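PFC0360w protein (Plasmodium falciparum, PDB 3NI8) probably stimulates the ATPase of the Hsp90 chaperone as a parasite member of the AHA1 co-chaperone family. Local coordinates at residues A[145-148]-A[149-153]; A[130-133]-A[134-137]; A[122-125]-A[126-130]. All coordinates share one frame; numbering follows the deposited sequence.

Overall arrangement
All three contacts belong to one continuous part of the chain: the loop after strand 111-119 and the helix 132-150 that follows it. Contact 3 is a turn in the loop, contact 2 the first turn of the helix, and contact 1 the end of the helix and the residues just after it. Contacts 3 and 2 share G130 and have centres about 10 Å apart. They touch where V132 CB packs 3.5 Å from P122 O. D91 also ties them together, because its OD2 meets both N125 and R135. Contact 1 is separate, with its centre about 22 Å from that of contact 2 and about 30 Å from that of contact 3. A glycerol is bound beside H146 and an isopropanol beside K137; both probably come from the crystallisation liquor.

Contact 1: residues A[145-148]-A[149-153]; sequences LHNI and EVILG
N147 and I151 lie side by side, one helical turn apart, with their side chains pointing the same way. I151 CG1 comes within 3.4 Å of N147 CB and also brushes the amide carbon. N147 has its CG beside the backbone N (chi1 -63°), and the amide therefore runs alongside the isoleucine. Its ND2 hydrogen-bonds L47 O. One residue earlier, H146 meets V150. V150 CG2 approaches the H146 ring obliquely and off centre, 4.1 Å from the ring centroid, in a CH-pi contact. The methyl comes closest to the ring at H146 CE1, where V150 CG2 is 3.7 Å away. I148 and L152 form the apolar pair. Their side chains cross at a slant and touch loosely, with I148 CG1 4.2 Å from L152 CD1.

The backbone sets these pairs. V150 N bonds to H146 O at 3.0 Å, a regular helical bond. N147 O takes two donors: I151 N at 2.8 Å and L152 N at 3.0 Å. The bond from I151 N is bent, at 136° for N-H...O. The bond from L152 N is much straighter, at 161°, and spans five residues, so the last turn widens. I148 shares a further backbone bond with Y154. I148 packs on L34, F38 and L47, and L152 on A37 and L47, so this face is held by helices 31-39 and 41-47. G153 then leaves the helix with positive phi. This is a helix C-terminal end with a wide, pi-type last turn, closing the long C-terminal helix of the SRPBCC (helix-grip) fold.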
loop_
_atom_site.group_PDB
_atom_site.type_symbol
_atom_site.label_atom_id
_atom_site.label_comp_id
_atom_site.label_asym_id
_atom_site.label_seq_id
_atom_site.Cartn_x
_atom_site.Cartn_y
_atom_site.Cartn_z
ATOM N N LEU A 145 -0.958 -1.732 7.444
ATOM C CA LEU A 145 -0.357 -0.708 8.305
ATOM C C LEU A 145 -0.191 -1.188 9.745
ATOM O O LEU A 145 0.736 -0.777 10.432
ATOM C CB LEU A 145 -1.137 0.614 8.249
ATOM C CG LEU A 145 -1.153 1.335 6.889
ATOM C CD1 LEU A 145 -2.148 2.472 6.898
ATOM C CD2 LEU A 145 0.245 1.835 6.460
ATOM N N HIS A 146 -1.096 -2.059 10.193
ATOM C CA HIS A 146 -1.012 -2.663 11.506
ATOM C C HIS A 146 0.266 -3.476 11.677
ATOM O O HIS A 146 0.956 -3.351 12.698
ATOM C CB HIS A 146 -2.221 -3.554 11.735
ATOM C CG HIS A 146 -2.314 -4.090 13.126
ATOM N ND1 HIS A 146 -1.864 -5.349 13.472
ATOM C CD2 HIS A 146 -2.780 -3.526 14.266
ATOM C CE1 HIS A 146 -2.071 -5.544 14.761
ATOM N NE2 HIS A 146 -2.618 -4.450 15.268
ATOM N N ASN A 147 0.598 -4.281 10.673
ATOM C CA ASN A 147 1.744 -5.172 10.767
ATOM C C ASN A 147 3.106 -4.480 10.681
ATOM O O ASN A 147 4.106 -5.017 11.158
ATOM C CB ASN A 147 1.631 -6.309 9.755
ATOM C CG ASN A 147 0.430 -7.189 10.007
ATOM O OD1 ASN A 147 -0.076 -7.300 11.140
ATOM N ND2 ASN A 147 -0.049 -7.817 8.952
ATOM N N ILE A 148 3.137 -3.289 10.076
ATOM C CA ILE A 148 4.319 -2.428 10.108
ATOM C C ILE A 148 4.666 -2.122 11.565
ATOM O O ILE A 148 5.817 -2.212 11.988
ATOM C CB ILE A 148 4.096 -1.113 9.307
ATOM C CG1 ILE A 148 4.127 -1.408 7.806
ATOM C CG2 ILE A 148 5.158 -0.047 9.676
ATOM C CD1 ILE A 148 3.462 -0.373 6.956
ATOM N N GLU A 149 3.654 -1.792 12.345
ATOM C CA GLU A 149 3.880 -1.592 13.766
ATOM C C GLU A 149 4.237 -2.899 14.524
ATOM O O GLU A 149 5.284 -2.982 15.149
ATOM C CB GLU A 149 2.681 -0.889 14.405
ATOM C CG GLU A 149 3.052 -0.231 15.729
ATOM C CD GLU A 149 1.864 0.045 16.612
ATOM O OE1 GLU A 149 0.713 -0.175 16.179
ATOM O OE2 GLU A 149 2.084 0.475 17.758
ATOM N N VAL A 150 3.375 -3.911 14.427
ATOM C CA VAL A 150 3.435 -5.111 15.287
ATOM C C VAL A 150 4.380 -6.235 14.822
ATOM O O VAL A 150 5.000 -6.897 15.658
ATOM C CB VAL A 150 2.000 -5.695 15.534
ATOM C CG1 VAL A 150 2.068 -7.000 16.312
ATOM C CG2 VAL A 150 1.145 -4.686 16.295
ATOM N N ILE A 151 4.461 -6.468 13.512
ATOM C CA ILE A 151 5.375 -7.460 12.938
ATOM C C ILE A 151 6.779 -6.861 12.725
ATOM O O ILE A 151 7.797 -7.447 13.137
ATOM C CB ILE A 151 4.852 -7.978 11.560
ATOM C CG1 ILE A 151 3.386 -8.476 11.657
ATOM C CG2 ILE A 151 5.838 -8.972 10.922
ATOM C CD1 ILE A 151 3.211 -9.934 11.935
ATOM N N LEU A 152 6.828 -5.702 12.071
ATOM C CA LEU A 152 8.091 -5.067 11.780
ATOM C C LEU A 152 8.689 -4.330 12.986
ATOM O O LEU A 152 9.822 -3.916 12.938
ATOM C CB LEU A 152 7.959 -4.128 10.571
ATOM C CG LEU A 152 7.405 -4.642 9.236
ATOM C CD1 LEU A 152 7.673 -3.581 8.178
ATOM C CD2 LEU A 152 7.970 -6.002 8.794
ATOM N N GLY A 153 7.920 -4.144 14.048
ATOM C CA GLY A 153 8.424 -3.514 15.250
ATOM C C GLY A 153 8.768 -2.043 15.082
ATOM O O GLY A 153 9.642 -1.509 15.780
#

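Contact 2: residues A[130-133]-A[134-137]; sequences GGVL and ERCK
G131, the N-cap of helix 132-150, accepts a weak bond on its O from R135 N, with G131 O and R135 N 3.3 Å apart. Its positive phi favours glycine.

V132 comes next and opens the regular bonding. C136 N reaches V132 O at 3.0 Å, with an N-H...O angle of 167°. The two methyls of V132 do different work. V132 CG1, anti to the backbone N (chi1 -180°), packs 4.2 Å from C136 SG. V132 CG2 lies at the edge of the R135 guanidinium, near its plane, and is 4.5 Å from R135 NH1. This is a loose contact, and the charged end is held by others: NH1 makes a salt bridge to D91, and R135 makes a cation-pi contact with F89.

L133 O accepts from K137 N at 3.0 Å. K137 CB sits 3.6 Å from L133 O, but the extended lysine chain then leads away from the turn.

The turn lies against the sheet and the loops at its end. L133, C136 and K137 touch F21 of strand 21-27. C136 also meets W87 and F89 of strand 82-89, while W92 and I121 from neighbouring loops pack on V132.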
loop_
_atom_site.group_PDB
_atom_site.type_symbol
_atom_site.label_atom_id
_atom_site.label_comp_id
_atom_site.label_asym_id
_atom_site.label_seq_id
_atom_site.Cartn_x
_atom_site.Cartn_y
_atom_site.Cartn_z
ATOM N N GLY A 130 -20.985 -4.092 -3.631
ATOM C CA GLY A 130 -20.486 -2.815 -3.141
ATOM C C GLY A 130 -19.531 -2.965 -1.963
ATOM O O GLY A 130 -18.924 -4.022 -1.772
ATOM N N GLY A 131 -19.391 -1.884 -1.191
ATOM C CA GLY A 131 -18.493 -1.826 -0.047
ATOM C C GLY A 131 -17.009 -1.937 -0.348
ATOM O O GLY A 131 -16.225 -2.378 0.514
ATOM N N VAL A 132 -16.617 -1.507 -1.547
ATOM C CA VAL A 132 -15.223 -1.596 -1.979
ATOM C C VAL A 132 -14.309 -0.665 -1.196
ATOM O O VAL A 132 -13.171 -1.036 -0.866
ATOM C CB VAL A 132 -15.058 -1.337 -3.495
ATOM C CG1 VAL A 132 -13.607 -1.451 -3.893
ATOM C CG2 VAL A 132 -15.912 -2.322 -4.310
ATOM N N LEU A 133 -14.795 0.540 -0.912
ATOM C CA LEU A 133 -13.985 1.534 -0.219
ATOM C C LEU A 133 -13.592 1.041 1.177
ATOM O O LEU A 133 -12.426 1.075 1.521
ATOM C CB LEU A 133 -14.652 2.930 -0.177
ATOM C CG LEU A 133 -13.850 4.064 0.515
ATOM C CD1 LEU A 133 -14.297 5.440 0.045
ATOM C CD2 LEU A 133 -13.877 4.037 2.052
ATOM N N GLU A 134 -14.546 0.595 1.998
ATOM C CA GLU A 134 -14.183 0.076 3.336
ATOM C C GLU A 134 -13.234 -1.127 3.238
ATOM O O GLU A 134 -12.307 -1.259 4.045
ATOM C CB GLU A 134 -15.400 -0.252 4.214
ATOM C CG GLU A 134 -16.006 0.952 4.974
ATOM C CD GLU A 134 -15.043 1.627 5.978
ATOM O OE1 GLU A 134 -15.089 2.880 6.091
ATOM O OE2 GLU A 134 -14.256 0.917 6.652
ATOM N N ARG A 135 -13.437 -1.977 2.237
ATOM C CA ARG A 135 -12.555 -3.124 2.048
ATOM C C ARG A 135 -11.101 -2.695 1.818
ATOM O O ARG A 135 -10.186 -3.259 2.420
ATOM C CB ARG A 135 -13.097 -4.012 0.904
ATOM C CG ARG A 135 -12.208 -5.163 0.503
ATOM C CD ARG A 135 -12.994 -6.305 -0.114
ATOM N NE ARG A 135 -13.491 -5.985 -1.444
ATOM C CZ ARG A 135 -13.043 -6.523 -2.575
ATOM N NH1 ARG A 135 -13.591 -6.129 -3.732
ATOM N NH2 ARG A 135 -12.066 -7.443 -2.562
ATOM N N CYS A 136 -10.888 -1.684 0.972
ATOM C CA CYS A 136 -9.564 -1.062 0.805
ATOM C C CYS A 136 -9.019 -0.441 2.097
ATOM O O CYS A 136 -7.835 -0.608 2.417
ATOM C CB CYS A 136 -9.594 0.010 -0.285
ATOM S SG CYS A 136 -10.050 -0.564 -1.925
ATOM N N LYS A 137 -9.880 0.268 2.820
ATOM C CA LYS A 137 -9.499 0.967 4.051
ATOM C C LYS A 137 -9.201 0.004 5.234
ATOM O O LYS A 137 -8.178 0.169 5.909
ATOM C CB LYS A 137 -10.578 1.986 4.422
ATOM C CG LYS A 137 -10.198 2.924 5.550
ATOM C CD LYS A 137 -11.237 3.997 5.750
ATOM C CE LYS A 137 -10.625 5.178 6.507
ATOM N NZ LYS A 137 -11.323 6.494 6.243
#

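Contact 3: residues A[122-125]-A[126-130]; sequences PASN and KYNEG
N125 holds its CG between the backbone N and the carbonyl carbon, a crowded position (chi1 69°). This rotation swings the amide in over the turn, where it meets the backbone of Y127 and E129. N125 OD1 accepts two bonds, from E129 N at 2.8 Å and from Y127 N at 3.1 Å. The donors reach it from opposite faces of the amide plane. The Y127 N-H stands well above that plane, whereas the E129 N-H is only tilted from it. The bond from Y127 N makes an Asx turn.

The other end of the amide is also engaged. N125 ND2 bonds E129 OE1 at 2.8 Å, on the anti side of the carboxylate, with the two planes 31° apart. Bonds at both ends fix how the amide is turned. N125 ND2 also lies at the edge of the Y127 ring, in its plane and 3.7 Å from Y127 CD2; amide and ring planes are 76° apart. K126 CG lies above one face of that ring, offset toward its rim.

The backbone closes the turn. N128 N reaches N125 O at 3.1 Å, giving a type I turn from N125 to N128. N125 N bonds E129 O at 3.1 Å. With positive phi at N128, this is the pattern of a type I turn with a G1 beta bulge.

N125 is the buried residue of this surface loop. Its ND2 has a second acceptor in D91, and K126 shares a backbone bond with the same residue. W92 packs on N125 and P122. The loop is thus tied to the one that follows strand 82-89, on its way from strand 111-119 to helix 132-150.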
loop_
_atom_site.group_PDB
_atom_site.type_symbol
_atom_site.label_atom_id
_atom_site.label_comp_id
_atom_site.label_asym_id
_atom_site.label_seq_id
_atom_site.Cartn_x
_atom_site.Cartn_y
_atom_site.Cartn_z
ATOM N N PRO A 122 -13.400 2.133 -7.369
ATOM C CA PRO A 122 -14.720 1.876 -7.977
ATOM C C PRO A 122 -15.831 1.658 -6.945
ATOM O O PRO A 122 -15.566 1.289 -5.789
ATOM C CB PRO A 122 -14.503 0.597 -8.810
ATOM C CG PRO A 122 -13.222 -0.023 -8.281
ATOM C CD PRO A 122 -12.385 1.140 -7.774
ATOM N N ALA A 123 -17.071 1.886 -7.374
ATOM C CA ALA A 123 -18.255 1.776 -6.516
ATOM C C ALA A 123 -18.565 0.321 -6.219
ATOM O O ALA A 123 -19.163 -0.001 -5.186
ATOM C CB ALA A 123 -19.474 2.456 -7.194
ATOM N N SER A 124 -18.169 -0.561 -7.131
ATOM C CA SER A 124 -18.378 -1.986 -6.941
ATOM C C SER A 124 -17.423 -2.822 -7.793
ATOM O O SER A 124 -16.773 -2.322 -8.721
ATOM C CB SER A 124 -19.846 -2.349 -7.240
ATOM O OG SER A 124 -20.145 -2.097 -8.595
ATOM N N ASN A 125 -17.340 -4.103 -7.466
ATOM C CA ASN A 125 -16.503 -5.021 -8.218
ATOM C C ASN A 125 -17.237 -5.517 -9.468
ATOM O O ASN A 125 -18.336 -5.061 -9.762
ATOM C CB ASN A 125 -16.041 -6.165 -7.311
ATOM C CG ASN A 125 -17.185 -7.108 -6.893
ATOM O OD1 ASN A 125 -18.381 -6.882 -7.200
ATOM N ND2 ASN A 125 -16.811 -8.181 -6.178
ATOM N N LYS A 126 -16.644 -6.452 -10.192
ATOM C CA LYS A 126 -17.269 -6.986 -11.394
ATOM C C LYS A 126 -18.515 -7.889 -11.212
ATOM O O LYS A 126 -19.127 -8.285 -12.203
ATOM C CB LYS A 126 -16.227 -7.649 -12.294
ATOM C CG LYS A 126 -15.736 -8.991 -11.868
ATOM C CD LYS A 126 -14.403 -9.221 -12.577
ATOM C CE LYS A 126 -14.054 -10.684 -12.707
ATOM N NZ LYS A 126 -12.590 -10.815 -12.995
ATOM N N TYR A 127 -18.898 -8.191 -9.972
ATOM C CA TYR A 127 -20.122 -8.961 -9.703
ATOM C C TYR A 127 -21.133 -8.052 -9.033
ATOM O O TYR A 127 -22.089 -8.517 -8.392
ATOM C CB TYR A 127 -19.848 -10.165 -8.803
ATOM C CG TYR A 127 -18.673 -11.014 -9.240
ATOM C CD1 TYR A 127 -18.804 -11.971 -10.259
ATOM C CD2 TYR A 127 -17.420 -10.857 -8.631
ATOM C CE1 TYR A 127 -17.717 -12.746 -10.652
ATOM C CE2 TYR A 127 -16.337 -11.624 -9.018
ATOM C CZ TYR A 127 -16.485 -12.565 -10.022
ATOM O OH TYR A 127 -15.390 -13.320 -10.381
ATOM N N ASN A 128 -20.888 -6.750 -9.177
ATOM C CA ASN A 128 -21.794 -5.697 -8.714
ATOM C C ASN A 128 -22.011 -5.662 -7.210
ATOM O O ASN A 128 -23.056 -5.194 -6.726
ATOM C CB ASN A 128 -23.110 -5.721 -9.499
ATOM C CG ASN A 128 -22.894 -5.463 -10.990
ATOM O OD1 ASN A 128 -22.214 -4.502 -11.378
ATOM N ND2 ASN A 128 -23.443 -6.336 -11.828
ATOM N N GLU A 129 -21.004 -6.148 -6.478
ATOM C CA GLU A 129 -21.018 -6.074 -5.020
ATOM C C GLU A 129 -20.374 -4.767 -4.603
ATOM O O GLU A 129 -19.351 -4.378 -5.169
ATOM C CB GLU A 129 -20.294 -7.269 -4.407
ATOM C CG GLU A 129 -20.977 -8.598 -4.723
ATOM C CD GLU A 129 -20.016 -9.788 -4.705
ATOM O OE1 GLU A 129 -18.772 -9.577 -4.730
ATOM O OE2 GLU A 129 -20.520 -10.940 -4.665
ATOM N N GLY A 130 -20.985 -4.092 -3.631
ATOM C CA GLY A 130 -20.486 -2.815 -3.141
ATOM C C GLY A 130 -19.531 -2.965 -1.963
ATOM O O GLY A 130 -18.924 -4.022 -1.772
#